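Local coordinates for Cg6181-pa, isoform A (Drosophila melanogaster, PDB 2VXG), which seems to act in mRNA decapping during mRNA degradation and is required to silence a subset of endogenous miRNA targets, this chain being its all-helical C-terminal domain, at residues 21-24 and 30-33; 34-39 and 76-81; 55-60 and 83-88; 69-74 and 109-114. All coordinates share one frame; numbering follows the deposited sequence.

Interaction 1: 21-24 and 30-33; sequences HQAL and GLVE
Ala23 and Val32 are the nearest CA pair between 21-24 and 30-33, on the successive helices 16-25 and 29-38, which form a helical hairpin in the all-helical C-terminal domain of Ge-1. Their CA atoms lie only 5.2 Å apart, a spacing allowed by the small alanine: its CB is the whole of its side chain and fits between Leu31 and Val32 of the second helix. Leu31 swings its CG anti to the backbone N (chi1 -174°), and this brings CD2 alongside the Ala23 backbone, 4.0 Å from Ala23 CA. Leu31 also packs on Met3 and Ile7 of helix 2-13. Val32 works with a single branch. Its CG2 stands beside the valine's own backbone N and meets two different groups, the carbonyl oxygen of Ala23 and the isobutyl end of Leu24. The other methyl, CG1, is turned toward helix 54-66, where Val32 packs on Leu60. Leu24 starts off in a direction leading away from the second helix, but with its CG beside the backbone N (chi1 -67°) the chain curls back, and the two side chains cross obliquely, Leu24 CD2 lying 3.9 Å from Val32 CG2.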
loop_
_atom_site.group_PDB
_atom_site.type_symbol
_atom_site.label_atom_id
_atom_site.label_comp_id
_atom_site.label_asym_id
_atom_site.label_seq_id
_atom_site.Cartn_x
_atom_site.Cartn_y
_atom_site.Cartn_z
ATOM N N HIS A 21 -3.959 -1.280 11.225
ATOM C CA HIS A 21 -5.018 -2.294 11.383
ATOM C C HIS A 21 -6.354 -1.612 11.328
ATOM O O HIS A 21 -7.227 -2.056 10.603
ATOM C CB HIS A 21 -4.937 -3.080 12.728
ATOM C CG HIS A 21 -3.738 -3.971 12.868
ATOM N ND1 HIS A 21 -3.261 -4.384 14.101
ATOM C CD2 HIS A 21 -2.857 -4.442 11.953
ATOM C CE1 HIS A 21 -2.170 -5.115 13.930
ATOM N NE2 HIS A 21 -1.917 -5.191 12.628
ATOM N N GLN A 22 -6.492 -0.504 12.066
ATOM C CA GLN A 22 -7.751 0.209 12.146
ATOM C C GLN A 22 -8.078 0.780 10.792
ATOM O O GLN A 22 -9.186 0.578 10.293
ATOM C CB GLN A 22 -7.689 1.351 13.174
ATOM C CG GLN A 22 -8.963 2.208 13.276
ATOM C CD GLN A 22 -10.217 1.455 13.733
ATOM O OE1 GLN A 22 -11.039 1.052 12.906
ATOM N NE2 GLN A 22 -10.377 1.278 15.047
ATOM N N ALA A 23 -7.099 1.442 10.171
ATOM C CA ALA A 23 -7.365 2.039 8.876
ATOM C C ALA A 23 -7.790 0.961 7.830
ATOM O O ALA A 23 -8.768 1.148 7.074
ATOM C CB ALA A 23 -6.167 2.807 8.415
ATOM N N LEU A 24 -7.070 -0.159 7.812
ATOM C CA LEU A 24 -7.244 -1.226 6.814
ATOM C C LEU A 24 -8.460 -2.146 7.012
ATOM O O LEU A 24 -8.999 -2.732 6.033
ATOM C CB LEU A 24 -5.976 -2.071 6.690
ATOM C CG LEU A 24 -4.739 -1.395 6.105
ATOM C CD1 LEU A 24 -3.459 -2.185 6.340
ATOM C CD2 LEU A 24 -4.960 -1.072 4.622
ATOM N N GLY A 30 -10.316 6.053 1.706
ATOM C CA GLY A 30 -10.146 7.433 2.177
ATOM C C GLY A 30 -9.507 7.522 3.572
ATOM O O GLY A 30 -8.682 8.418 3.855
ATOM N N LEU A 31 -9.874 6.603 4.454
ATOM C CA LEU A 31 -9.269 6.564 5.787
ATOM C C LEU A 31 -7.806 6.087 5.746
ATOM O O LEU A 31 -6.962 6.598 6.481
ATOM C CB LEU A 31 -10.089 5.657 6.692
ATOM C CG LEU A 31 -9.637 5.638 8.150
ATOM C CD1 LEU A 31 -9.822 7.075 8.802
ATOM C CD2 LEU A 31 -10.504 4.544 8.844
ATOM N N VAL A 32 -7.532 5.132 4.872
ATOM C CA VAL A 32 -6.183 4.704 4.584
ATOM C C VAL A 32 -5.343 5.894 4.114
ATOM O O VAL A 32 -4.228 6.089 4.632
ATOM C CB VAL A 32 -6.139 3.540 3.558
ATOM C CG1 VAL A 32 -4.665 3.184 3.209
ATOM C CG2 VAL A 32 -6.880 2.302 4.115
ATOM N N GLU A 33 -5.856 6.663 3.142
ATOM C CA GLU A 33 -5.145 7.877 2.670
ATOM C C GLU A 33 -4.896 8.902 3.754
ATOM O O GLU A 33 -3.771 9.368 3.889
ATOM C CB GLU A 33 -5.832 8.509 1.485
ATOM C CG GLU A 33 -5.805 7.645 0.292
ATOM C CD GLU A 33 -6.491 8.282 -0.914
ATOM O OE1 GLU A 33 -6.181 9.472 -1.192
ATOM O OE2 GLU A 33 -7.330 7.578 -1.573
#

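Interaction 2: 34-39 and 76-81; sequences FTLRHT and QRYLNE
Tyr78 reaches from helix 73-85 toward Leu36 of helix 29-38, and almost the whole buried contact rests on this pair. Its CB points at the opposing helix, and the ring that follows offers a face to the leucine. At the base of the ring, Tyr78 CG lies 4.0 Å from Leu36 CD1 and nearer, 3.6 Å, to Leu36 CD2. Farther out, CD1 and CE1 lie beneath Leu36 CD2, a CH-pi contact over the ring face, with the methyl displaced toward this rim and CD2 and CE2 of the ring lying farther from it; the nearest carbons are modelled closer than carbons can sit, so the exact depth of the methyl is doubtful. Tyr78 CZ is 3.8 Å from Leu36 CD2. At the tip, Tyr78 OH stands 3.6 Å from Thr39 OG1, while its hydrogen-bond partner is Ser41 OG. The phenol is thus tied to the start of helix 41-44 as well as packed on Leu36.

Leu36 meets the ring because its CG lies beside the backbone N (chi1 -63°), leaving both methyls directed across the gap. The two side chains slide past each other in opposite directions. Away from Tyr78, within 34-39, His38 ND1 donates a nearly straight bond of 2.9 Å to Phe34 O, which lies in the imidazole plane but is approached from outside its own carbonyl plane. Leu60 of helix 54-66 touches both Leu36 and Tyr78, so three helices meet here, consistent with the stacked-helix folds of the TPR clan, to which this C-terminal family belongs.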
loop_
_atom_site.group_PDB
_atom_site.type_symbol
_atom_site.label_atom_id
_atom_site.label_comp_id
_atom_site.label_asym_id
_atom_site.label_seq_id
_atom_site.Cartn_x
_atom_site.Cartn_y
_atom_site.Cartn_z
ATOM N N PHE A 34 -5.914 9.191 4.572
ATOM C CA PHE A 34 -5.766 10.004 5.808
ATOM C C PHE A 34 -4.627 9.471 6.683
ATOM O O PHE A 34 -3.772 10.231 7.167
ATOM C CB PHE A 34 -7.119 9.987 6.592
ATOM C CG PHE A 34 -7.039 10.519 8.039
ATOM C CD1 PHE A 34 -7.231 11.872 8.309
ATOM C CD2 PHE A 34 -6.828 9.646 9.093
ATOM C CE1 PHE A 34 -7.188 12.362 9.603
ATOM C CE2 PHE A 34 -6.783 10.100 10.375
ATOM C CZ PHE A 34 -6.965 11.465 10.650
ATOM N N THR A 35 -4.620 8.160 6.896
ATOM C CA THR A 35 -3.576 7.527 7.696
ATOM C C THR A 35 -2.206 7.785 7.048
ATOM O O THR A 35 -1.293 8.200 7.741
ATOM C CB THR A 35 -3.839 6.015 7.888
ATOM O OG1 THR A 35 -5.176 5.846 8.362
ATOM C CG2 THR A 35 -2.858 5.359 8.854
ATOM N N LEU A 36 -2.083 7.560 5.733
ATOM C CA LEU A 36 -0.774 7.719 5.025
ATOM C C LEU A 36 -0.301 9.170 5.100
ATOM O O LEU A 36 0.860 9.446 5.359
ATOM C CB LEU A 36 -0.863 7.296 3.569
ATOM C CG LEU A 36 -1.202 5.846 3.220
ATOM C CD1 LEU A 36 -1.339 5.730 1.717
ATOM C CD2 LEU A 36 -0.186 4.900 3.728
ATOM N N ARG A 37 -1.255 10.079 4.924
ATOM C CA ARG A 37 -1.053 11.512 5.129
ATOM C C ARG A 37 -0.512 11.895 6.520
ATOM O O ARG A 37 0.273 12.814 6.610
ATOM C CB ARG A 37 -2.359 12.224 4.740
ATOM C CG ARG A 37 -2.536 13.669 5.093
ATOM C CD ARG A 37 -4.045 14.031 4.990
ATOM N NE ARG A 37 -4.622 13.418 3.797
ATOM C CZ ARG A 37 -5.865 12.939 3.668
ATOM N NH1 ARG A 37 -6.760 13.000 4.645
ATOM N NH2 ARG A 37 -6.218 12.394 2.508
ATOM N N HIS A 38 -0.847 11.169 7.588
ATOM C CA HIS A 38 -0.328 11.466 8.932
ATOM C C HIS A 38 0.767 10.564 9.436
ATOM O O HIS A 38 1.124 10.669 10.596
ATOM C CB HIS A 38 -1.441 11.388 9.982
ATOM C CG HIS A 38 -2.418 12.493 9.871
ATOM N ND1 HIS A 38 -3.491 12.446 9.011
ATOM C CD2 HIS A 38 -2.447 13.711 10.452
ATOM C CE1 HIS A 38 -4.155 13.582 9.091
ATOM N NE2 HIS A 38 -3.542 14.364 9.953
ATOM N N THR A 39 1.261 9.621 8.653
ATOM C CA THR A 39 2.272 8.729 9.228
ATOM C C THR A 39 3.627 9.133 8.688
ATOM O O THR A 39 3.736 9.674 7.601
ATOM C CB THR A 39 1.981 7.159 9.088
ATOM O OG1 THR A 39 2.998 6.484 8.329
ATOM C CG2 THR A 39 0.628 6.864 8.551
ATOM N N GLN A 76 1.128 6.024 -4.810
ATOM C CA GLN A 76 2.142 5.354 -5.641
ATOM C C GLN A 76 3.391 5.133 -4.848
ATOM O O GLN A 76 3.971 4.071 -4.871
ATOM C CB GLN A 76 2.529 6.157 -6.877
ATOM C CG GLN A 76 3.547 5.424 -7.832
ATOM C CD GLN A 76 3.142 3.982 -8.186
ATOM O OE1 GLN A 76 1.964 3.685 -8.318
ATOM N NE2 GLN A 76 4.136 3.079 -8.343
ATOM N N ARG A 77 3.812 6.182 -4.153
ATOM C CA ARG A 77 5.020 6.122 -3.366
ATOM C C ARG A 77 4.896 5.072 -2.265
ATOM O O ARG A 77 5.841 4.310 -2.030
ATOM C CB ARG A 77 5.353 7.522 -2.828
ATOM C CG ARG A 77 6.725 7.657 -2.253
ATOM C CD ARG A 77 6.752 7.480 -0.750
ATOM N NE ARG A 77 6.004 8.547 -0.074
ATOM C CZ ARG A 77 6.332 9.094 1.083
ATOM N NH1 ARG A 77 7.437 8.714 1.731
ATOM N NH2 ARG A 77 5.546 10.052 1.587
ATOM N N TYR A 78 3.731 4.991 -1.600
ATOM C CA TYR A 78 3.465 3.854 -0.694
ATOM C C TYR A 78 3.419 2.504 -1.361
ATOM O O TYR A 78 3.862 1.533 -0.765
ATOM C CB TYR A 78 2.208 4.047 0.170
ATOM C CG TYR A 78 2.573 4.807 1.442
ATOM C CD1 TYR A 78 2.704 4.150 2.672
ATOM C CD2 TYR A 78 2.849 6.164 1.387
ATOM C CE1 TYR A 78 3.068 4.861 3.831
ATOM C CE2 TYR A 78 3.220 6.877 2.516
ATOM C CZ TYR A 78 3.332 6.222 3.735
ATOM O OH TYR A 78 3.707 6.941 4.869
ATOM N N LEU A 79 2.873 2.421 -2.577
ATOM C CA LEU A 79 2.908 1.151 -3.315
ATOM C C LEU A 79 4.352 0.765 -3.560
ATOM O O LEU A 79 4.712 -0.385 -3.367
ATOM C CB LEU A 79 2.236 1.253 -4.677
ATOM C CG LEU A 79 0.731 1.246 -4.713
ATOM C CD1 LEU A 79 0.344 1.215 -6.201
ATOM C CD2 LEU A 79 0.183 0.086 -3.881
ATOM N N ASN A 80 5.135 1.734 -4.019
ATOM C CA ASN A 80 6.592 1.565 -4.189
ATOM C C ASN A 80 7.282 1.045 -2.928
ATOM O O ASN A 80 7.956 0.026 -2.970
ATOM C CB ASN A 80 7.257 2.878 -4.602
ATOM C CG ASN A 80 6.952 3.289 -6.065
ATOM O OD1 ASN A 80 6.458 2.493 -6.859
ATOM N ND2 ASN A 80 7.257 4.551 -6.409
ATOM N N GLU A 81 7.140 1.784 -1.826
ATOM C CA GLU A 81 7.807 1.426 -0.564
ATOM C C GLU A 81 7.300 0.140 0.009
ATOM O O GLU A 81 8.092 -0.667 0.457
ATOM C CB GLU A 81 7.682 2.502 0.498
ATOM C CG GLU A 81 8.317 3.804 0.146
ATOM C CD GLU A 81 9.809 3.870 0.230
ATOM O OE1 GLU A 81 10.513 2.908 0.646
ATOM O OE2 GLU A 81 10.296 4.962 -0.132
#

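Interaction 3: 55-60 and 83-88; sequences KVLLSL and LLAINM
Leu57 lays its CD1 against the CB of Ala85, and at 3.5 Å between Leu57 CD1 and Ala85 CB this is tighter than usual van der Waals contact. The second branch touches the same methyl: Leu57 CD2 is 4.1 Å from Ala85 CB, so the alanine methyl sits against the forked end of the leucine. Leu57 CD1 also reaches the backbone beyond it, 3.8 Å from Ala85 O. The leucine gets there by placing CG beside its own backbone N (chi1 -68°), with CB already aimed at the opposing segment.

One residue on, Leu58 makes the second point of contact. Its CB points along the interface, and only the end of the side chain bends inward, so that Leu58 CD2 comes to 4.0 Å from Ile86 CD1. Ile86 meets it with an extended side chain, chi2 -179°, and the two run at about a right angle, touching at their ends rather than along their lengths.

Ala85 and Ile86 lie near the C-terminal end of helix 73-85. Ile86 N still closes a turn onto Leu83 O at 3.1 Å, after which the backbone is extended at Ile86 and Asn87. The carboxamide of Gln54 grips this exit with two bonds, NE2 to Ala85 O and OE1 to Asn87 N, joining the beginning of helix 54-66 to the end of helix 73-85. Around this junction, Phe45 and Leu52 from the preceding loop pack on Leu57, and helix 91-114 contributes His96 against Leu58, and Thr93 and Leu101 against Ile86.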
loop_
_atom_site.group_PDB
_atom_site.type_symbol
_atom_site.label_atom_id
_atom_site.label_comp_id
_atom_site.label_asym_id
_atom_site.label_seq_id
_atom_site.Cartn_x
_atom_site.Cartn_y
_atom_site.Cartn_z
ATOM N N LYS A 55 1.945 -8.352 7.030
ATOM C CA LYS A 55 0.521 -8.473 6.746
ATOM C C LYS A 55 -0.117 -7.109 6.425
ATOM O O LYS A 55 -1.014 -7.035 5.616
ATOM C CB LYS A 55 -0.238 -9.279 7.810
ATOM C CG LYS A 55 -0.507 -8.625 9.184
ATOM C CD LYS A 55 -1.359 -9.536 10.102
ATOM C CE LYS A 55 -1.144 -9.148 11.588
ATOM N NZ LYS A 55 -1.115 -10.341 12.435
ATOM N N VAL A 56 0.388 -6.053 7.051
ATOM C CA VAL A 56 -0.071 -4.685 6.833
ATOM C C VAL A 56 0.418 -4.215 5.470
ATOM O O VAL A 56 -0.320 -3.617 4.716
ATOM C CB VAL A 56 0.418 -3.729 7.938
ATOM C CG1 VAL A 56 0.328 -2.273 7.485
ATOM C CG2 VAL A 56 -0.346 -3.977 9.299
ATOM N N LEU A 57 1.657 -4.510 5.149
ATOM C CA LEU A 57 2.190 -4.108 3.841
ATOM C C LEU A 57 1.381 -4.709 2.703
ATOM O O LEU A 57 1.038 -3.984 1.759
ATOM C CB LEU A 57 3.668 -4.502 3.713
ATOM C CG LEU A 57 4.656 -3.758 4.599
ATOM C CD1 LEU A 57 5.976 -4.435 4.588
ATOM C CD2 LEU A 57 4.785 -2.321 4.148
ATOM N N LEU A 58 1.079 -6.018 2.773
ATOM C CA LEU A 58 0.351 -6.733 1.679
ATOM C C LEU A 58 -1.105 -6.265 1.538
ATOM O O LEU A 58 -1.647 -6.179 0.447
ATOM C CB LEU A 58 0.396 -8.237 1.866
ATOM C CG LEU A 58 1.766 -8.915 1.633
ATOM C CD1 LEU A 58 1.832 -10.403 2.033
ATOM C CD2 LEU A 58 2.306 -8.700 0.202
ATOM N N SER A 59 -1.741 -5.975 2.658
ATOM C CA SER A 59 -3.095 -5.366 2.680
ATOM C C SER A 59 -3.123 -3.937 2.089
ATOM O O SER A 59 -4.018 -3.594 1.326
ATOM C CB SER A 59 -3.611 -5.351 4.126
ATOM O OG SER A 59 -4.903 -4.738 4.249
ATOM N N LEU A 60 -2.160 -3.119 2.466
ATOM C CA LEU A 60 -2.009 -1.770 1.940
ATOM C C LEU A 60 -1.825 -1.845 0.429
ATOM O O LEU A 60 -2.520 -1.139 -0.321
ATOM C CB LEU A 60 -0.820 -1.073 2.627
ATOM C CG LEU A 60 -0.483 0.381 2.373
ATOM C CD1 LEU A 60 -1.744 1.191 2.777
ATOM C CD2 LEU A 60 0.763 0.815 3.197
ATOM N N LEU A 83 6.045 -2.456 -1.611
ATOM C CA LEU A 83 6.636 -3.555 -2.387
ATOM C C LEU A 83 8.097 -3.790 -1.993
ATOM O O LEU A 83 8.533 -4.932 -1.808
ATOM C CB LEU A 83 6.544 -3.262 -3.906
ATOM C CG LEU A 83 7.154 -4.215 -4.942
ATOM C CD1 LEU A 83 6.301 -5.479 -5.052
ATOM C CD2 LEU A 83 7.231 -3.562 -6.332
ATOM N N LEU A 84 8.869 -2.717 -1.906
ATOM C CA LEU A 84 10.302 -2.825 -1.535
ATOM C C LEU A 84 10.499 -3.399 -0.142
ATOM O O LEU A 84 11.544 -3.941 0.128
ATOM C CB LEU A 84 11.003 -1.476 -1.635
ATOM C CG LEU A 84 11.131 -0.844 -3.032
ATOM C CD1 LEU A 84 11.762 0.508 -2.917
ATOM C CD2 LEU A 84 11.963 -1.742 -3.992
ATOM N N ALA A 85 9.493 -3.264 0.726
ATOM C CA ALA A 85 9.541 -3.814 2.102
ATOM C C ALA A 85 9.076 -5.263 2.238
ATOM O O ALA A 85 9.237 -5.875 3.324
ATOM C CB ALA A 85 8.725 -2.936 3.045
ATOM N N ILE A 86 8.485 -5.823 1.187
ATOM C CA ILE A 86 8.126 -7.245 1.186
ATOM C C ILE A 86 9.350 -8.124 1.486
ATOM O O ILE A 86 10.380 -8.056 0.796
ATOM C CB ILE A 86 7.546 -7.709 -0.157
ATOM C CG1 ILE A 86 6.204 -7.069 -0.459
ATOM C CG2 ILE A 86 7.339 -9.236 -0.182
ATOM C CD1 ILE A 86 5.613 -7.579 -1.816
ATOM N N ASN A 87 9.232 -8.955 2.519
ATOM C CA ASN A 87 10.301 -9.840 2.918
ATOM C C ASN A 87 9.942 -11.238 2.476
ATOM O O ASN A 87 9.098 -11.904 3.081
ATOM C CB ASN A 87 10.550 -9.801 4.430
ATOM C CG ASN A 87 11.468 -10.920 4.894
ATOM O OD1 ASN A 87 12.265 -11.443 4.116
ATOM N ND2 ASN A 87 11.367 -11.284 6.159
ATOM N N MET A 88 10.588 -11.679 1.407
ATOM C CA MET A 88 10.290 -12.984 0.824
ATOM C C MET A 88 10.833 -14.176 1.633
ATOM O O MET A 88 10.545 -15.317 1.285
ATOM C CB MET A 88 10.762 -13.054 -0.653
ATOM C CG MET A 88 9.913 -12.244 -1.682
ATOM S SD MET A 88 8.090 -12.455 -1.550
ATOM C CE MET A 88 7.886 -14.098 -2.264
#

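Interaction 4: 69-74 and 109-114; sequences TNHNEL and QQFIKN
His71 NE2 is held by Gln76 OE1 in a hydrogen bond that steadies the imidazole as it meets the phenyl ring of Phe111. The histidine turns an edge toward the face of the phenylalanine in a T-shaped pair, with centroids 5.3 Å apart and planes at 69°. Its CB is also in contact: His71 CB lies 3.7 Å from Phe111 CE1, and His71 CD2 is 4.2 Å from Phe111 CZ. Both residues set CG anti to the backbone N, chi1 -164° in His71 and 171° in Phe111, and from there the two side chains cross at about a right angle.

The pair joins the loop leading into helix 73-85 to the C-terminal end of helix 91-114, within the all-helical C-terminal domain of Ge-1. Directly after His71, Asn72 takes the N-cap position of helix 73-85, its OD1 accepting a hydrogen bond from Lys75 N. The ammonium group of Lys75 returns to the same loop and bonds to Asn70 O, so the segment is fastened to the first turn of its helix by backbone and side chain of one lysine. Phe111 is buried, touching Met68 in the loop before His71, Asn118, and Val124 of helix 121-134. Next to NE2 in the ring, His71 CE1 packs on CD1 of Leu79, in the helix that follows the loop.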
loop_
_atom_site.group_PDB
_atom_site.type_symbol
_atom_site.label_atom_id
_atom_site.label_comp_id
_atom_site.label_asym_id
_atom_site.label_seq_id
_atom_site.Cartn_x
_atom_site.Cartn_y
_atom_site.Cartn_z
ATOM N N THR A 69 -8.650 4.638 -9.537
ATOM C CA THR A 69 -9.312 5.688 -10.340
ATOM C C THR A 69 -8.823 7.113 -9.961
ATOM O O THR A 69 -8.724 7.997 -10.817
ATOM C CB THR A 69 -10.875 5.542 -10.339
ATOM O OG1 THR A 69 -11.371 5.493 -9.006
ATOM C CG2 THR A 69 -11.281 4.239 -11.043
ATOM N N ASN A 70 -8.490 7.318 -8.690
ATOM C CA ASN A 70 -7.767 8.507 -8.269
ATOM C C ASN A 70 -6.467 8.105 -7.562
ATOM O O ASN A 70 -6.180 8.502 -6.433
ATOM C CB ASN A 70 -8.640 9.429 -7.392
ATOM C CG ASN A 70 -8.165 10.904 -7.418
ATOM O OD1 ASN A 70 -8.086 11.538 -8.472
ATOM N ND2 ASN A 70 -7.840 11.441 -6.242
ATOM N N HIS A 71 -5.680 7.315 -8.287
ATOM C CA HIS A 71 -4.281 7.066 -7.959
ATOM C C HIS A 71 -3.450 8.349 -8.041
ATOM O O HIS A 71 -3.626 9.152 -8.961
ATOM C CB HIS A 71 -3.687 6.011 -8.904
ATOM C CG HIS A 71 -2.404 5.421 -8.408
ATOM N ND1 HIS A 71 -2.328 4.680 -7.245
ATOM C CD2 HIS A 71 -1.155 5.447 -8.925
ATOM C CE1 HIS A 71 -1.083 4.278 -7.067
ATOM N NE2 HIS A 71 -0.347 4.740 -8.062
ATOM N N ASN A 72 -2.520 8.505 -7.093
ATOM C CA ASN A 72 -1.657 9.687 -6.992
ATOM C C ASN A 72 -0.252 9.352 -6.459
ATOM O O ASN A 72 0.035 8.195 -6.155
ATOM C CB ASN A 72 -2.329 10.743 -6.104
ATOM C CG ASN A 72 -2.801 10.186 -4.765
ATOM O OD1 ASN A 72 -2.144 9.321 -4.146
ATOM N ND2 ASN A 72 -3.933 10.707 -4.290
ATOM N N GLU A 73 0.603 10.372 -6.349
ATOM C CA GLU A 73 1.973 10.234 -5.827
ATOM C C GLU A 73 2.020 9.646 -4.406
ATOM O O GLU A 73 2.825 8.757 -4.100
ATOM C CB GLU A 73 2.670 11.588 -5.818
ATOM C CG GLU A 73 4.138 11.530 -6.288
ATOM C CD GLU A 73 4.929 12.790 -5.970
ATOM O OE1 GLU A 73 4.780 13.320 -4.843
ATOM O OE2 GLU A 73 5.712 13.256 -6.835
ATOM N N LEU A 74 1.169 10.140 -3.523
ATOM C CA LEU A 74 1.183 9.608 -2.170
ATOM C C LEU A 74 0.983 8.075 -2.219
ATOM O O LEU A 74 1.826 7.315 -1.732
ATOM C CB LEU A 74 0.164 10.327 -1.283
ATOM C CG LEU A 74 -0.052 9.659 0.077
ATOM C CD1 LEU A 74 1.259 9.557 0.833
ATOM C CD2 LEU A 74 -1.163 10.347 0.879
ATOM N N GLN A 109 -2.172 -3.104 -14.623
ATOM C CA GLN A 109 -2.436 -3.232 -16.068
ATOM C C GLN A 109 -3.740 -2.494 -16.481
ATOM O O GLN A 109 -3.782 -1.809 -17.510
ATOM C CB GLN A 109 -2.453 -4.709 -16.490
ATOM C CG GLN A 109 -3.815 -5.321 -16.496
ATOM C CD GLN A 109 -3.885 -6.861 -16.542
ATOM O OE1 GLN A 109 -2.868 -7.601 -16.401
ATOM N NE2 GLN A 109 -5.113 -7.340 -16.714
ATOM N N GLN A 110 -4.780 -2.599 -15.658
ATOM C CA GLN A 110 -6.060 -1.907 -15.927
ATOM C C GLN A 110 -5.917 -0.403 -15.773
ATOM O O GLN A 110 -6.448 0.356 -16.578
ATOM C CB GLN A 110 -7.182 -2.478 -15.057
ATOM C CG GLN A 110 -7.424 -3.963 -15.401
ATOM C CD GLN A 110 -7.872 -4.152 -16.841
ATOM O OE1 GLN A 110 -8.890 -3.594 -17.254
ATOM N NE2 GLN A 110 -7.116 -4.924 -17.614
ATOM N N PHE A 111 -5.161 0.021 -14.771
ATOM C CA PHE A 111 -4.856 1.429 -14.587
ATOM C C PHE A 111 -4.118 2.055 -15.771
ATOM O O PHE A 111 -4.470 3.142 -16.241
ATOM C CB PHE A 111 -4.003 1.626 -13.343
ATOM C CG PHE A 111 -3.471 3.018 -13.205
ATOM C CD1 PHE A 111 -4.290 4.023 -12.744
ATOM C CD2 PHE A 111 -2.133 3.305 -13.494
ATOM C CE1 PHE A 111 -3.798 5.312 -12.560
ATOM C CE2 PHE A 111 -1.634 4.606 -13.345
ATOM C CZ PHE A 111 -2.501 5.608 -12.867
ATOM N N ILE A 112 -3.080 1.397 -16.260
ATOM C CA ILE A 112 -2.351 1.987 -17.390
ATOM C C ILE A 112 -3.193 2.041 -18.673
ATOM O O ILE A 112 -2.960 2.875 -19.508
ATOM C CB ILE A 112 -0.984 1.340 -17.673
ATOM C CG1 ILE A 112 -1.086 -0.133 -18.001
ATOM C CG2 ILE A 112 0.023 1.582 -16.466
ATOM C CD1 ILE A 112 0.199 -0.692 -18.600
ATOM N N LYS A 113 -4.136 1.117 -18.844
ATOM C CA LYS A 113 -5.066 1.199 -19.961
ATOM C C LYS A 113 -6.130 2.288 -19.749
ATOM O O LYS A 113 -6.422 3.018 -20.673
ATOM C CB LYS A 113 -5.699 -0.164 -20.216
ATOM C CG LYS A 113 -4.678 -1.240 -20.643
ATOM C CD LYS A 113 -5.335 -2.600 -20.697
ATOM C CE LYS A 113 -4.326 -3.711 -21.059
ATOM N NZ LYS A 113 -3.985 -3.718 -22.516
ATOM N N ASN A 114 -6.642 2.418 -18.527
ATOM C CA ASN A 114 -7.687 3.385 -18.197
ATOM C C ASN A 114 -7.198 4.836 -18.147
ATOM O O ASN A 114 -7.983 5.758 -18.375
ATOM C CB ASN A 114 -8.335 3.106 -16.825
ATOM C CG ASN A 114 -9.194 1.844 -16.780
ATOM O OD1 ASN A 114 -9.624 1.333 -17.781
ATOM N ND2 ASN A 114 -9.424 1.336 -15.572
#

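Interactions 1 and 2 share helix 29-38 and touch where Ala23 CB meets Thr35 OG1 at 3.2 Å. Interactions 2, 3 and 4 follow helix 73-85: interaction 4 just ahead of its start, interaction 2 in the middle and interaction 3 at its end, with the centres of 3 and 4 about 20 Å apart on opposite sides of the chain's centre. Leu60 of interaction 3 links it to interactions 1 and 2, since Leu60 CD1 is 3.6 Å from Val32 CG1 and Leu60 CD2 is 3.9 Å from Tyr78 CD1. Between interactions 2 and 4, Leu74 CD2 lies 4.1 Å from Leu36 CB. Interactions 1 and 3 join successive helices, whereas interaction 2 bridges 29-38 to 73-85.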